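Local coordinates for bifunctional purine biosynthetic protein ADE5,7 (Cryptococcus neoformans var. grubii serotype A, PDB 7LVO) that catalyses, through this N-terminal GAR synthetase half, the ATP-driven ligation of glycine to phosphoribosylamine, the second step of de novo purine biosynthesis, at residues E49-F54 with P339-L344; K55-S60 with G79-L84; R64-P69 with V98-K103; P254-Q259 with M345-E350. One frame throughout, in Å; residues are numbered along the deposited sequence.

Interaction 1 of 4, residues E49-F54 with P339-L344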
loop_
_atom_site.group_PDB
_atom_site.type_symbol
_atom_site.label_atom_id
_atom_site.label_comp_id
_atom_site.label_asym_id
_atom_site.label_seq_id
_atom_site.Cartn_x
_atom_site.Cartn_y
_atom_site.Cartn_z
ATOM N N GLU A 49 -6.335 1.704 6.891
ATOM C CA GLU A 49 -7.664 1.267 7.313
ATOM C C GLU A 49 -8.477 2.436 7.852
ATOM O O GLU A 49 -9.638 2.627 7.472
ATOM C CB GLU A 49 -7.544 0.164 8.359
ATOM C CG GLU A 49 -7.259 -1.212 7.781
ATOM C CD GLU A 49 -5.935 -1.283 7.064
ATOM O OE1 GLU A 49 -4.899 -0.906 7.653
ATOM O OE2 GLU A 49 -5.917 -1.704 5.902
ATOM N N HIS A 50 -7.880 3.241 8.741
ATOM C CA HIS A 50 -8.608 4.387 9.271
ATOM C C HIS A 50 -9.016 5.338 8.153
ATOM O O HIS A 50 -10.158 5.809 8.117
ATOM C CB HIS A 50 -7.756 5.107 10.315
ATOM C CG HIS A 50 -8.504 6.138 11.098
ATOM N ND1 HIS A 50 -7.896 6.954 12.029
ATOM C CD2 HIS A 50 -9.810 6.490 11.088
ATOM C CE1 HIS A 50 -8.796 7.765 12.557
ATOM N NE2 HIS A 50 -9.966 7.501 12.004
ATOM N N ALA A 51 -8.100 5.624 7.230
ATOM C CA ALA A 51 -8.428 6.511 6.118
ATOM C C ALA A 51 -9.532 5.917 5.243
ATOM O O ALA A 51 -10.424 6.639 4.778
ATOM C CB ALA A 51 -7.173 6.790 5.293
ATOM N N LEU A 52 -9.484 4.607 4.993
ATOM C CA LEU A 52 -10.551 3.974 4.218
ATOM C C LEU A 52 -11.868 3.978 4.990
ATOM O O LEU A 52 -12.921 4.329 4.441
ATOM C CB LEU A 52 -10.158 2.547 3.835
ATOM C CG LEU A 52 -9.051 2.422 2.804
ATOM C CD1 LEU A 52 -8.556 0.979 2.708
ATOM C CD2 LEU A 52 -9.522 2.907 1.430
ATOM N N ALA A 53 -11.830 3.583 6.265
ATOM C CA ALA A 53 -13.024 3.664 7.097
ATOM C C ALA A 53 -13.573 5.080 7.121
ATOM O O ALA A 53 -14.796 5.279 7.129
ATOM C CB ALA A 53 -12.717 3.188 8.521
ATOM N N PHE A 54 -12.679 6.074 7.130
ATOM C CA PHE A 54 -13.102 7.465 7.130
ATOM C C PHE A 54 -14.006 7.764 5.942
ATOM O O PHE A 54 -15.079 8.354 6.100
ATOM C CB PHE A 54 -11.858 8.365 7.128
ATOM C CG PHE A 54 -12.144 9.814 6.856
ATOM C CD1 PHE A 54 -12.705 10.624 7.835
ATOM C CD2 PHE A 54 -11.832 10.371 5.626
ATOM C CE1 PHE A 54 -12.959 11.964 7.587
ATOM C CE2 PHE A 54 -12.084 11.713 5.371
ATOM C CZ PHE A 54 -12.647 12.508 6.354
ATOM N N PRO A 339 1.818 5.381 3.526
ATOM C CA PRO A 339 0.714 6.310 3.788
ATOM C C PRO A 339 0.132 7.020 2.563
ATOM O O PRO A 339 -0.449 8.087 2.720
ATOM C CB PRO A 339 1.366 7.338 4.722
ATOM C CG PRO A 339 2.771 7.439 4.164
ATOM C CD PRO A 339 3.129 6.049 3.654
ATOM N N GLU A 340 0.261 6.429 1.375
ATOM C CA GLU A 340 -0.297 7.068 0.182
ATOM C C GLU A 340 -1.812 7.206 0.293
ATOM O O GLU A 340 -2.391 8.198 -0.166
ATOM C CB GLU A 340 0.067 6.266 -1.071
ATOM C CG GLU A 340 1.509 6.381 -1.508
ATOM C CD GLU A 340 2.375 5.267 -0.973
ATOM O OE1 GLU A 340 1.908 4.527 -0.082
ATOM O OE2 GLU A 340 3.517 5.129 -1.444
ATOM N N THR A 341 -2.475 6.212 0.888
ATOM C CA THR A 341 -3.930 6.241 0.977
ATOM C C THR A 341 -4.410 7.399 1.836
ATOM O O THR A 341 -5.390 8.074 1.489
ATOM C CB THR A 341 -4.446 4.915 1.535
ATOM O OG1 THR A 341 -4.073 3.851 0.655
ATOM C CG2 THR A 341 -5.963 4.934 1.688
ATOM N N GLN A 342 -3.728 7.654 2.959
ATOM C CA GLN A 342 -4.165 8.728 3.850
ATOM C C GLN A 342 -4.226 10.069 3.133
ATOM O O GLN A 342 -5.086 10.903 3.442
ATOM C CB GLN A 342 -3.232 8.830 5.055
ATOM C CG GLN A 342 -3.296 7.625 6.003
ATOM C CD GLN A 342 -2.303 6.531 5.646
ATOM O OE1 GLN A 342 -2.291 6.015 4.522
ATOM N NE2 GLN A 342 -1.460 6.172 6.607
ATOM N N ALA A 343 -3.331 10.297 2.173
ATOM C CA ALA A 343 -3.370 11.549 1.421
ATOM C C ALA A 343 -4.370 11.486 0.272
ATOM O O ALA A 343 -5.109 12.448 0.047
ATOM C CB ALA A 343 -1.978 11.887 0.892
ATOM N N LEU A 344 -4.419 10.357 -0.442
ATOM C CA LEU A 344 -5.273 10.259 -1.624
ATOM C C LEU A 344 -6.752 10.295 -1.254
ATOM O O LEU A 344 -7.570 10.849 -2.002
ATOM C CB LEU A 344 -4.953 8.990 -2.396
ATOM C CG LEU A 344 -3.623 8.964 -3.149
ATOM C CD1 LEU A 344 -3.283 7.557 -3.640
ATOM C CD2 LEU A 344 -3.649 9.938 -4.309
#
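Thr341 turns CG2 anti to its backbone N, with OG1 anti to the carbonyl carbon (chi1 -61°), and that choice sends the methyl across to Leu52 while the hydroxyl bonds to the carbonyl oxygen of Gly337. Leu52 holds its CG beside the backbone N, which lets the CD2 branch meet the threonine methyl. The motif is a near-parallel helix pair joining helix 47-56 of the N domain to the short helix 340-344 of the ATP-grasp part; over these short segments the axes approach to 8.6 Å at 26°. The side chains of Leu52 and Thr341 cross at about a right angle, and Leu52 CD2 lies 4.1 Å from Thr341 CG2. Phe336 and Met345 cover the same leucine from outside the pair.

The small residue of the interface is Ala51, whose CA comes within 5.3 Å of that of Gln342. Its methyl also sits 4.2 Å from Thr341 CG2, so it serves both neighbouring residues of the second helix. The contact is buried and wholly apolar, and the polar end of Gln342 is turned to other work: a bend in its chain leaves the aliphatic part against the alanine while NE2 bonds to Asp338 OD1. At its closest, Ala51 CB rests 3.9 Å from Gln342 CA and 4.0 Å from Gln342 CG.

Interaction 2 of 4, residues K55-S60 with G79-L84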
loop_
_atom_site.group_PDB
_atom_site.type_symbol
_atom_site.label_atom_id
_atom_site.label_comp_id
_atom_site.label_asym_id
_atom_site.label_seq_id
_atom_site.Cartn_x
_atom_site.Cartn_y
_atom_site.Cartn_z
ATOM N N LYS A 55 -13.592 7.355 4.746
ATOM C CA LYS A 55 -14.381 7.637 3.548
ATOM C C LYS A 55 -15.613 6.742 3.460
ATOM O O LYS A 55 -16.721 7.222 3.196
ATOM C CB LYS A 55 -13.513 7.470 2.302
ATOM C CG LYS A 55 -12.378 8.476 2.186
ATOM C CD LYS A 55 -12.893 9.920 2.121
ATOM C CE LYS A 55 -13.842 10.137 0.947
ATOM N NZ LYS A 55 -14.226 11.572 0.796
ATOM N N LEU A 56 -15.442 5.437 3.701
ATOM C CA LEU A 56 -16.576 4.521 3.606
ATOM C C LEU A 56 -17.710 4.943 4.534
ATOM O O LEU A 56 -18.891 4.830 4.177
ATOM C CB LEU A 56 -16.128 3.096 3.918
ATOM C CG LEU A 56 -15.121 2.483 2.948
ATOM C CD1 LEU A 56 -14.666 1.124 3.454
ATOM C CD2 LEU A 56 -15.690 2.373 1.542
ATOM N N ALA A 57 -17.371 5.445 5.723
ATOM C CA ALA A 57 -18.395 5.830 6.688
ATOM C C ALA A 57 -19.232 7.015 6.215
ATOM O O ALA A 57 -20.311 7.257 6.766
ATOM C CB ALA A 57 -17.749 6.160 8.033
ATOM N N GLN A 58 -18.767 7.751 5.212
ATOM C CA GLN A 58 -19.529 8.860 4.659
ATOM C C GLN A 58 -20.530 8.424 3.594
ATOM O O GLN A 58 -21.370 9.237 3.189
ATOM C CB GLN A 58 -18.582 9.899 4.056
ATOM C CG GLN A 58 -17.678 10.576 5.074
ATOM C CD GLN A 58 -16.708 11.543 4.428
ATOM O OE1 GLN A 58 -16.123 11.247 3.383
ATOM N NE2 GLN A 58 -16.545 12.707 5.032
ATOM N N SER A 59 -20.457 7.178 3.134
ATOM C CA SER A 59 -21.390 6.693 2.122
ATOM C C SER A 59 -22.770 6.491 2.732
ATOM O O SER A 59 -22.915 5.834 3.764
ATOM C CB SER A 59 -20.891 5.383 1.525
ATOM O OG SER A 59 -21.945 4.663 0.886
ATOM N N SER A 60 -23.793 7.041 2.078
ATOM C CA SER A 60 -25.168 6.794 2.496
ATOM C C SER A 60 -25.616 5.369 2.209
ATOM O O SER A 60 -26.702 4.977 2.649
ATOM C CB SER A 60 -26.118 7.787 1.814
ATOM O OG SER A 60 -26.092 7.634 0.410
ATOM N N GLY A 79 -20.128 5.619 15.767
ATOM C CA GLY A 79 -21.099 5.593 14.689
ATOM C C GLY A 79 -21.112 4.244 13.992
ATOM O O GLY A 79 -21.287 3.190 14.620
ATOM N N LYS A 80 -20.921 4.269 12.668
ATOM C CA LYS A 80 -20.943 3.047 11.888
ATOM C C LYS A 80 -19.699 2.189 12.090
ATOM O O LYS A 80 -19.748 0.982 11.830
ATOM C CB LYS A 80 -21.071 3.379 10.394
ATOM C CG LYS A 80 -22.219 4.314 10.050
ATOM C CD LYS A 80 -22.183 4.701 8.578
ATOM C CE LYS A 80 -23.313 5.652 8.214
ATOM N NZ LYS A 80 -23.193 6.156 6.817
ATOM N N VAL A 81 -18.603 2.771 12.543
ATOM C CA VAL A 81 -17.326 2.080 12.643
ATOM C C VAL A 81 -17.196 1.413 14.003
ATOM O O VAL A 81 -17.557 1.989 15.035
ATOM C CB VAL A 81 -16.161 3.060 12.405
ATOM C CG1 VAL A 81 -14.832 2.356 12.598
ATOM C CG2 VAL A 81 -16.258 3.674 11.015
ATOM N N SER A 82 -16.661 0.196 14.002
ATOM C CA SER A 82 -16.395 -0.526 15.239
ATOM C C SER A 82 -15.205 -1.448 15.014
ATOM O O SER A 82 -14.989 -1.946 13.907
ATOM C CB SER A 82 -17.609 -1.337 15.695
ATOM O OG SER A 82 -17.878 -2.391 14.791
ATOM N N ASN A 83 -14.448 -1.684 16.078
ATOM C CA ASN A 83 -13.313 -2.594 16.029
ATOM C C ASN A 83 -13.743 -4.001 16.433
ATOM O O ASN A 83 -14.608 -4.187 17.289
ATOM C CB ASN A 83 -12.192 -2.106 16.946
ATOM C CG ASN A 83 -11.356 -1.008 16.310
ATOM O OD1 ASN A 83 -11.704 -0.470 15.263
ATOM N ND2 ASN A 83 -10.242 -0.671 16.953
ATOM N N LEU A 84 -13.124 -4.994 15.802
ATOM C CA LEU A 84 -13.398 -6.405 16.067
ATOM C C LEU A 84 -12.092 -7.069 16.486
ATOM O O LEU A 84 -11.238 -7.361 15.644
ATOM C CB LEU A 84 -13.995 -7.082 14.840
ATOM C CG LEU A 84 -14.266 -8.582 14.949
ATOM C CD1 LEU A 84 -15.313 -8.865 16.014
ATOM C CD2 LEU A 84 -14.702 -9.139 13.590
#
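Lys80 and Ala57 bury the most surface in this contact, and Val81 adds a smaller apolar share. Together they join a helix and its following turn to the start of an edge strand in the parallel alpha/beta N domain: Ala57 lies in the type I turn from Leu56 to Ser59, which carries on from helix 47-56, and Val81 begins strand 81-83, an outermost strand of the four-stranded parallel sheet.

Lys80 does the reaching. Its chain is extended beyond CG (chi2 174°), which carries the ammonium group past the alanine to the carbonyls of the turn. NZ donates a hydrogen bond of 3.1 Å to Ala57 O. The nitrogen stands above the carbonyl plane, 40° out of it, and the C=O...N angle is 139°. Ser59 O is a second backbone oxygen beside the ammonium group, 3.1 Å from NZ. From outside the two segments Val62 O accepts a hydrogen bond from the same nitrogen, so the lysine gathers the turn and the start of strand 62-67 round one charge, and these carbonyl dipoles would be expected to stabilise it. Lys80 CD lies 3.6 Å from Ala57 O, so a methylene of the chain runs beside the very carbonyl that NZ bonds.

Ala57 therefore plays two roles, since its oxygen takes the lysine while its methyl touches Val81. The valine has CG1 anti to its backbone N, leaving CG2 on the side of the turn. This branch makes the apolar contact, with Val81 CG2 4.2 Å from Ala57 CB.

Interaction 3 of 4, residues R64-P69 with V98-K103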
loop_
_atom_site.group_PDB
_atom_site.type_symbol
_atom_site.label_atom_id
_atom_site.label_comp_id
_atom_site.label_asym_id
_atom_site.label_seq_id
_atom_site.Cartn_x
_atom_site.Cartn_y
_atom_site.Cartn_z
ATOM N N ARG A 64 -22.665 -0.130 8.293
ATOM C CA ARG A 64 -21.810 -0.789 9.273
ATOM C C ARG A 64 -20.412 -0.942 8.696
ATOM O O ARG A 64 -20.249 -1.431 7.573
ATOM C CB ARG A 64 -22.383 -2.160 9.655
ATOM C CG ARG A 64 -21.618 -2.893 10.737
ATOM C CD ARG A 64 -22.216 -4.280 10.966
ATOM N NE ARG A 64 -21.585 -4.984 12.078
ATOM C CZ ARG A 64 -21.804 -6.258 12.378
ATOM N NH1 ARG A 64 -22.621 -7.003 11.653
ATOM N NH2 ARG A 64 -21.186 -6.796 13.425
ATOM N N ILE A 65 -19.413 -0.512 9.465
ATOM C CA ILE A 65 -18.005 -0.669 9.116
ATOM C C ILE A 65 -17.328 -1.407 10.262
ATOM O O ILE A 65 -17.402 -0.968 11.415
ATOM C CB ILE A 65 -17.323 0.685 8.869
ATOM C CG1 ILE A 65 -17.812 1.319 7.570
ATOM C CG2 ILE A 65 -15.811 0.524 8.841
ATOM C CD1 ILE A 65 -17.183 0.735 6.328
ATOM N N VAL A 66 -16.687 -2.529 9.952
ATOM C CA VAL A 66 -16.001 -3.347 10.941
ATOM C C VAL A 66 -14.521 -3.364 10.585
ATOM O O VAL A 66 -14.150 -3.727 9.462
ATOM C CB VAL A 66 -16.569 -4.772 11.002
ATOM C CG1 VAL A 66 -15.782 -5.608 11.987
ATOM C CG2 VAL A 66 -18.040 -4.742 11.368
ATOM N N VAL A 67 -13.680 -2.976 11.540
ATOM C CA VAL A 67 -12.236 -2.923 11.353
ATOM C C VAL A 67 -11.636 -4.013 12.223
ATOM O O VAL A 67 -11.672 -3.923 13.458
ATOM C CB VAL A 67 -11.658 -1.545 11.704
ATOM C CG1 VAL A 67 -10.318 -1.357 11.053
ATOM C CG2 VAL A 67 -12.633 -0.441 11.306
ATOM N N CYS A 68 -11.078 -5.039 11.585
ATOM C CA CYS A 68 -10.517 -6.187 12.286
ATOM C C CYS A 68 -9.011 -6.237 12.083
ATOM O O CYS A 68 -8.556 -6.534 10.971
ATOM C CB CYS A 68 -11.164 -7.481 11.783
ATOM S SG CYS A 68 -10.542 -8.975 12.590
ATOM N N PRO A 69 -8.191 -5.966 13.111
ATOM C CA PRO A 69 -8.582 -5.590 14.476
ATOM C C PRO A 69 -8.819 -4.091 14.652
ATOM O O PRO A 69 -9.358 -3.675 15.673
ATOM C CB PRO A 69 -7.381 -6.052 15.318
ATOM C CG PRO A 69 -6.209 -5.892 14.388
ATOM C CD PRO A 69 -6.729 -6.136 12.978
ATOM N N VAL A 98 -13.742 -15.717 8.521
ATOM C CA VAL A 98 -14.690 -16.094 7.474
ATOM C C VAL A 98 -16.001 -16.559 8.092
ATOM O O VAL A 98 -17.086 -16.185 7.631
ATOM C CB VAL A 98 -14.080 -17.172 6.564
ATOM C CG1 VAL A 98 -15.129 -17.710 5.594
ATOM C CG2 VAL A 98 -12.889 -16.605 5.806
ATOM N N GLU A 99 -15.923 -17.374 9.150
ATOM C CA GLU A 99 -17.138 -17.816 9.828
ATOM C C GLU A 99 -17.835 -16.650 10.518
ATOM O O GLU A 99 -19.069 -16.562 10.508
ATOM C CB GLU A 99 -16.802 -18.915 10.835
ATOM C CG GLU A 99 -18.007 -19.494 11.551
ATOM C CD GLU A 99 -17.636 -20.637 12.477
ATOM O OE1 GLU A 99 -16.442 -21.007 12.521
ATOM O OE2 GLU A 99 -18.539 -21.165 13.160
ATOM N N TRP A 100 -17.063 -15.740 11.114
ATOM C CA TRP A 100 -17.654 -14.545 11.707
ATOM C C TRP A 100 -18.380 -13.718 10.649
ATOM O O TRP A 100 -19.541 -13.336 10.830
ATOM C CB TRP A 100 -16.566 -13.712 12.391
ATOM C CG TRP A 100 -17.093 -12.553 13.172
ATOM C CD1 TRP A 100 -17.376 -12.527 14.504
ATOM C CD2 TRP A 100 -17.401 -11.244 12.675
ATOM N NE1 TRP A 100 -17.840 -11.291 14.867
ATOM C CE2 TRP A 100 -17.861 -10.482 13.766
ATOM C CE3 TRP A 100 -17.322 -10.642 11.419
ATOM C CZ2 TRP A 100 -18.250 -9.151 13.637
ATOM C CZ3 TRP A 100 -17.710 -9.321 11.292
ATOM C CH2 TRP A 100 -18.168 -8.591 12.391
ATOM N N ALA A 101 -17.705 -13.426 9.535
ATOM C CA ALA A 101 -18.325 -12.620 8.492
ATOM C C ALA A 101 -19.608 -13.270 7.979
ATOM O O ALA A 101 -20.608 -12.584 7.743
ATOM C CB ALA A 101 -17.346 -12.407 7.341
ATOM N N GLN A 102 -19.601 -14.593 7.816
ATOM C CA GLN A 102 -20.787 -15.284 7.318
ATOM C C GLN A 102 -21.967 -15.107 8.260
ATOM O O GLN A 102 -23.090 -14.834 7.817
ATOM C CB GLN A 102 -20.478 -16.768 7.118
ATOM C CG GLN A 102 -21.582 -17.546 6.435
ATOM C CD GLN A 102 -21.204 -18.994 6.182
ATOM O OE1 GLN A 102 -20.159 -19.465 6.631
ATOM N NE2 GLN A 102 -22.057 -19.710 5.454
ATOM N N LYS A 103 -21.737 -15.257 9.566
ATOM C CA LYS A 103 -22.816 -15.104 10.534
ATOM C C LYS A 103 -23.282 -13.659 10.663
ATOM O O LYS A 103 -24.415 -13.422 11.096
ATOM C CB LYS A 103 -22.372 -15.624 11.902
ATOM C CG LYS A 103 -22.018 -17.107 11.928
ATOM C CD LYS A 103 -23.226 -17.978 11.599
ATOM C CE LYS A 103 -22.904 -19.460 11.756
ATOM N NZ LYS A 103 -21.812 -19.905 10.842
#
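Trp100 reaches from helix 95-104 toward Arg64 and Val66 on strand 62-67, a helix-on-sheet packing in the parallel alpha/beta N domain. From CB the side chain leaves with CG anti to the backbone N (chi1 -173°), which carries the indole away from its helix toward the strand. Outside the two segments, Leu84 packs against the indole. Contact with the strand begins on the six-membered ring, where Trp100 CZ2 comes 3.8 Å from Arg64 NH2. One atom further, CH2 makes the closer contacts. It touches both branches of the valine, with Trp100 CH2 3.8 Å from Val66 CG1 and 4.0 Å from Val66 CG2.

Valine and arginine both approach the ring obliquely, from the direction opposite to its own reach. The arginine gets there on a chain extended from CG to NE, and its guanidinium plane is turned 59° from that of the indole. Its charge is paired elsewhere: NH1 forms a salt bridge with Glu104, just beyond the helical segment, which would help hold the group beside the indole. The other terminal nitrogen, Arg64 NH2, lies 3.7 Å from Trp100 CH2.

Interaction 4 of 4, residues P254-Q259 with M345-E350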
loop_
_atom_site.group_PDB
_atom_site.type_symbol
_atom_site.label_atom_id
_atom_site.label_comp_id
_atom_site.label_asym_id
_atom_site.label_seq_id
_atom_site.Cartn_x
_atom_site.Cartn_y
_atom_site.Cartn_z
ATOM N N PRO A 254 -7.007 5.214 -12.762
ATOM C CA PRO A 254 -5.922 5.644 -11.869
ATOM C C PRO A 254 -6.343 6.784 -10.959
ATOM O O PRO A 254 -7.212 7.592 -11.290
ATOM C CB PRO A 254 -4.809 6.093 -12.833
ATOM C CG PRO A 254 -5.211 5.592 -14.195
ATOM C CD PRO A 254 -6.717 5.520 -14.176
ATOM N N MET A 255 -5.714 6.838 -9.794
ATOM C CA MET A 255 -5.778 8.004 -8.928
ATOM C C MET A 255 -4.606 8.922 -9.234
ATOM O O MET A 255 -3.650 8.528 -9.909
ATOM C CB MET A 255 -5.744 7.573 -7.467
ATOM C CG MET A 255 -6.768 6.512 -7.088
ATOM S SD MET A 255 -6.774 6.205 -5.305
ATOM C CE MET A 255 -7.795 7.543 -4.732
ATOM N N PRO A 256 -4.648 10.166 -8.759
ATOM C CA PRO A 256 -3.501 11.064 -8.956
ATOM C C PRO A 256 -2.217 10.426 -8.449
ATOM O O PRO A 256 -2.179 9.840 -7.363
ATOM C CB PRO A 256 -3.879 12.309 -8.146
ATOM C CG PRO A 256 -5.380 12.296 -8.122
ATOM C CD PRO A 256 -5.771 10.837 -8.069
ATOM N N ALA A 257 -1.160 10.541 -9.249
ATOM C CA ALA A 257 0.122 9.960 -8.884
ATOM C C ALA A 257 0.618 10.556 -7.573
ATOM O O ALA A 257 0.401 11.729 -7.272
ATOM C CB ALA A 257 1.153 10.196 -9.989
ATOM N N ALA A 258 1.292 9.727 -6.785
ATOM C CA ALA A 258 1.789 10.128 -5.480
ATOM C C ALA A 258 3.276 9.829 -5.375
ATOM O O ALA A 258 3.833 9.054 -6.152
ATOM C CB ALA A 258 1.030 9.409 -4.354
ATOM N N GLN A 259 3.921 10.476 -4.401
ATOM C CA GLN A 259 5.306 10.203 -4.053
ATOM C C GLN A 259 5.391 9.969 -2.549
ATOM O O GLN A 259 4.761 10.687 -1.767
ATOM C CB GLN A 259 6.235 11.348 -4.454
ATOM C CG GLN A 259 6.573 11.373 -5.935
ATOM C CD GLN A 259 7.676 12.366 -6.260
ATOM O OE1 GLN A 259 7.424 13.560 -6.429
ATOM N NE2 GLN A 259 8.908 11.875 -6.342
ATOM N N MET A 345 -7.117 9.701 -0.116
ATOM C CA MET A 345 -8.508 9.732 0.319
ATOM C C MET A 345 -9.006 11.166 0.463
ATOM O O MET A 345 -10.206 11.430 0.310
ATOM C CB MET A 345 -8.672 8.989 1.639
ATOM C CG MET A 345 -8.512 7.467 1.543
ATOM S SD MET A 345 -9.745 6.676 0.493
ATOM C CE MET A 345 -8.840 6.506 -1.037
ATOM N N LEU A 346 -8.108 12.101 0.769
ATOM C CA LEU A 346 -8.490 13.503 0.901
ATOM C C LEU A 346 -8.652 14.207 -0.439
ATOM O O LEU A 346 -9.066 15.369 -0.454
ATOM C CB LEU A 346 -7.461 14.244 1.750
ATOM C CG LEU A 346 -7.620 14.122 3.257
ATOM C CD1 LEU A 346 -7.845 12.684 3.683
ATOM C CD2 LEU A 346 -6.409 14.708 3.966
ATOM N N LEU A 347 -8.342 13.545 -1.551
ATOM C CA LEU A 347 -8.518 14.126 -2.877
ATOM C C LEU A 347 -9.756 13.602 -3.593
ATOM O O LEU A 347 -10.064 14.072 -4.692
ATOM C CB LEU A 347 -7.281 13.871 -3.743
ATOM C CG LEU A 347 -6.001 14.595 -3.327
ATOM C CD1 LEU A 347 -4.865 14.257 -4.290
ATOM C CD2 LEU A 347 -6.205 16.095 -3.259
ATOM N N LEU A 348 -10.470 12.642 -3.008
ATOM C CA LEU A 348 -11.737 12.204 -3.577
ATOM C C LEU A 348 -12.772 13.311 -3.419
ATOM O O LEU A 348 -13.018 13.778 -2.307
ATOM C CB LEU A 348 -12.207 10.927 -2.894
ATOM C CG LEU A 348 -11.433 9.646 -3.214
ATOM C CD1 LEU A 348 -11.868 8.511 -2.288
ATOM C CD2 LEU A 348 -11.630 9.251 -4.661
ATOM N N ASP A 349 -13.378 13.738 -4.526
ATOM C CA ASP A 349 -14.390 14.780 -4.443
ATOM C C ASP A 349 -15.583 14.296 -3.618
ATOM O O ASP A 349 -15.845 13.095 -3.485
ATOM C CB ASP A 349 -14.848 15.214 -5.839
ATOM C CG ASP A 349 -15.502 14.086 -6.628
ATOM O OD1 ASP A 349 -16.463 13.470 -6.128
ATOM O OD2 ASP A 349 -15.063 13.829 -7.764
ATOM N N GLU A 350 -16.312 15.258 -3.053
ATOM C CA GLU A 350 -17.454 14.920 -2.209
ATOM C C GLU A 350 -18.604 14.298 -2.989
ATOM O O GLU A 350 -19.593 13.889 -2.377
ATOM C CB GLU A 350 -17.936 16.166 -1.461
ATOM C CG GLU A 350 -16.881 16.778 -0.552
ATOM C CD GLU A 350 -16.326 15.787 0.457
ATOM O OE1 GLU A 350 -16.919 14.701 0.625
ATOM O OE2 GLU A 350 -15.292 16.094 1.085
#
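Met255 and Pro256 meet Met345, Leu347 and Leu348 through apolar contacts alone, and these fall into two kinds: a thioether methyl set among other methyls, and a proline ring against a leucine branch.

The first kind gathers at Met255 CE. Its chain runs out from CB, with CG anti to the carbonyl carbon, and then bends at chi3 (82°), so that the terminal methyl turns to the facing loop. There it lies 4.0 Å from Met345 CE, a methyl-to-methyl contact between two thioether chains that cross obliquely. Met345 starts out away from the other loop and reaches this methyl because its chain bends at chi2 (-62°) and again at chi3. Leu348 adds a second neighbour, its CD2 standing 4.2 Å from Met255 CE. Helix 47-56 covers the far part of this group, with Ala51 and Lys55 against Met345 and Lys55 also against Leu348, while Tyr373 and Phe246 pack on Met255.

The second kind is separate and simpler. Pro256 brings the outer carbon of its ring to Leu347, with Pro256 CG 4.3 Å from Leu347 CD1. The backbone of Leu347 bonds to Lys374, beyond both loops.

Met255 is backbone-bonded to Leu244 of strand 240-248, and its side chain lies about 9 Å from that of Ser242, a predicted ATP-binding residue. The arrangement is a buried loop-to-loop apolar cluster within the ATP-grasp part, joining the connection between strands 252-254 and 259-263 to the link between helices 340-344 and 354-362.

In the fold
Helix 47-56 is the common element: interaction 1 uses its body and interaction 2 its last turn and what follows. Interactions 2 and 3 share the parallel sheet of the N domain, where strands 81-83 and 62-67 are neighbours; their centres lie 13 Å apart and their segments alternate along the chain. Both fall within the sequence spanned by interaction 1, which returns from the ATP-grasp part some 285 residues later. Interaction 4 belongs to that part, with its centre 10 Å from that of interaction 1, and Leu344 touches Met255 between them. Interactions 3 and 4, 27 Å apart between centres, do not touch. Among these four contacts, helix 47-56 is a main point where the N domain meets the ATP-grasp part.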